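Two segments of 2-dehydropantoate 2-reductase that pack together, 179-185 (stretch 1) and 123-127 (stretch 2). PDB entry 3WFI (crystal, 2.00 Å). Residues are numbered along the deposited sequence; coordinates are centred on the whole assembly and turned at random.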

# COMPACT_ATOMS: atom_id res chain seq x y z
N ASN B 179 -12.67 -30.30 4.18
CA ASN B 179 -12.73 -29.03 3.46
C ASN B 179 -12.50 -27.83 4.36
O ASN B 179 -12.56 -26.70 3.88
CB ASN B 179 -14.07 -28.91 2.75
CG ASN B 179 -14.11 -27.78 1.73
OD1 ASN B 179 -14.92 -26.87 1.86
ND2 ASN B 179 -13.23 -27.83 0.73
N ILE B 180 -12.15 -28.08 5.63
CA ILE B 180 -11.99 -27.02 6.64
C ILE B 180 -10.81 -26.12 6.28
O ILE B 180 -10.89 -24.90 6.37
CB ILE B 180 -11.70 -27.59 8.06
CG1 ILE B 180 -12.84 -28.47 8.55
CG2 ILE B 180 -11.46 -26.47 9.06
CD1 ILE B 180 -14.20 -27.80 8.54
N HIS B 181 -9.70 -26.73 5.89
CA HIS B 181 -8.45 -26.00 5.67
C HIS B 181 -8.65 -25.06 4.48
O HIS B 181 -8.29 -23.88 4.52
CB HIS B 181 -7.32 -26.99 5.39
CG HIS B 181 -5.95 -26.44 5.61
ND1 HIS B 181 -5.70 -25.11 5.89
CD2 HIS B 181 -4.74 -27.06 5.56
CE1 HIS B 181 -4.39 -24.94 6.02
NE2 HIS B 181 -3.79 -26.10 5.82
N TYR B 182 -9.25 -25.60 3.42
CA TYR B 182 -9.57 -24.84 2.22
C TYR B 182 -10.48 -23.68 2.57
O TYR B 182 -10.21 -22.55 2.15
CB TYR B 182 -10.26 -25.72 1.19
CG TYR B 182 -10.56 -25.03 -0.14
CD1 TYR B 182 -9.77 -25.26 -1.25
CD2 TYR B 182 -11.65 -24.16 -0.27
CE1 TYR B 182 -10.05 -24.66 -2.46
CE2 TYR B 182 -11.94 -23.54 -1.48
CZ TYR B 182 -11.13 -23.79 -2.58
OH TYR B 182 -11.40 -23.17 -3.77
N SER B 183 -11.54 -23.94 3.34
CA SER B 183 -12.54 -22.91 3.60
C SER B 183 -11.97 -21.82 4.51
O SER B 183 -12.35 -20.65 4.38
CB SER B 183 -13.84 -23.51 4.18
OG SER B 183 -13.92 -23.29 5.56
N ILE B 184 -11.03 -22.19 5.38
CA ILE B 184 -10.33 -21.23 6.23
C ILE B 184 -9.43 -20.31 5.36
O ILE B 184 -9.34 -19.09 5.60
CB ILE B 184 -9.46 -21.93 7.32
CG1 ILE B 184 -10.26 -22.74 8.35
CG2 ILE B 184 -8.55 -20.93 8.05
CD1 ILE B 184 -11.76 -22.74 8.29
N TYR B 185 -8.75 -20.87 4.36
CA TYR B 185 -7.95 -20.06 3.43
C TYR B 185 -8.84 -19.13 2.60
O TYR B 185 -8.52 -17.97 2.44
CB TYR B 185 -7.07 -20.92 2.52
CG TYR B 185 -5.59 -20.95 2.93
CD1 TYR B 185 -5.03 -22.09 3.50
CD2 TYR B 185 -4.75 -19.85 2.69
CE1 TYR B 185 -3.68 -22.12 3.85
CE2 TYR B 185 -3.40 -19.87 3.03
CZ TYR B 185 -2.86 -21.00 3.60
OH TYR B 185 -1.51 -20.95 3.92
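Stretch 2 (123-127) YIGNT

Stretch 2 is an extended strand, residues 123-127, that begins earlier in the chain. It lies across the first turns of the helix 180-185. The N-to-C directions of strand and helix make an angle of 69°, and the axes come within 8.8 Å of each other. The backbones are nearest where the CA of Gly125 lies 6.6 Å from the CA of Ile180.

Side chains alternate along the strand, so Ile124 and Asn126 both point toward the helix. Ile124 covers the most surface. Its chi1 is p and its chi2 is t, and the extended chain places CD1 of Ile124 3.8 Å from CG2 of Ile180. CD1 of Ile124 also lies 3.7 Å from CA of His181, so this methyl packs against two successive helix residues.

Ile180 points toward the strand and touches all three central residues. CG2 of Ile180 is 4.2 Å from CA of Gly125; a CB there would point away from the helix. CD1 of Ile180 is 4.3 Å from OD1 of Asn126.

Asn126, with chi1 m, reaches Ile184, one helical turn after Ile180. ND2 of Asn126 lies 3.7 Å from CD1 of Ile184. ND2 of Asn126 makes a weak hydrogen bond to O of Gly125, at 3.1 Å, and is also bonded elsewhere in the structure. No hydrogen bond joins the two stretches; the contact rests on packing.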

# COMPACT_ATOMS: atom_id res chain seq x y z
N TYR B 123 -5.17 -29.95 14.99
CA TYR B 123 -6.44 -30.08 14.31
C TYR B 123 -7.11 -28.71 14.26
O TYR B 123 -6.95 -27.89 15.17
CB TYR B 123 -7.35 -31.11 15.01
CG TYR B 123 -6.72 -32.48 15.13
CD1 TYR B 123 -6.99 -33.47 14.19
CD2 TYR B 123 -5.83 -32.78 16.16
CE1 TYR B 123 -6.40 -34.71 14.27
CE2 TYR B 123 -5.23 -34.02 16.26
CZ TYR B 123 -5.53 -34.99 15.31
OH TYR B 123 -4.94 -36.21 15.39
N ILE B 124 -7.81 -28.44 13.17
CA ILE B 124 -8.47 -27.15 12.96
C ILE B 124 -9.95 -27.39 12.79
O ILE B 124 -10.35 -28.39 12.19
CB ILE B 124 -7.92 -26.43 11.72
CG1 ILE B 124 -7.86 -27.36 10.51
CG2 ILE B 124 -6.54 -25.88 12.02
CD1 ILE B 124 -7.68 -26.63 9.19
N GLY B 125 -10.77 -26.49 13.34
CA GLY B 125 -12.20 -26.66 13.23
C GLY B 125 -13.04 -25.39 13.32
O GLY B 125 -12.53 -24.30 13.59
N ASN B 126 -14.32 -25.56 13.04
CA ASN B 126 -15.31 -24.49 13.16
C ASN B 126 -16.37 -24.98 14.11
O ASN B 126 -16.70 -26.16 14.09
CB ASN B 126 -15.96 -24.19 11.80
CG ASN B 126 -14.99 -23.60 10.80
OD1 ASN B 126 -15.13 -23.77 9.59
ND2 ASN B 126 -13.99 -22.89 11.29
N THR B 127 -16.90 -24.08 14.93
CA THR B 127 -18.03 -24.42 15.78
C THR B 127 -19.23 -23.55 15.41
O THR B 127 -19.09 -22.36 15.18
CB THR B 127 -17.71 -24.29 17.29
OG1 THR B 127 -18.92 -24.46 18.04
CG2 THR B 127 -17.10 -22.93 17.62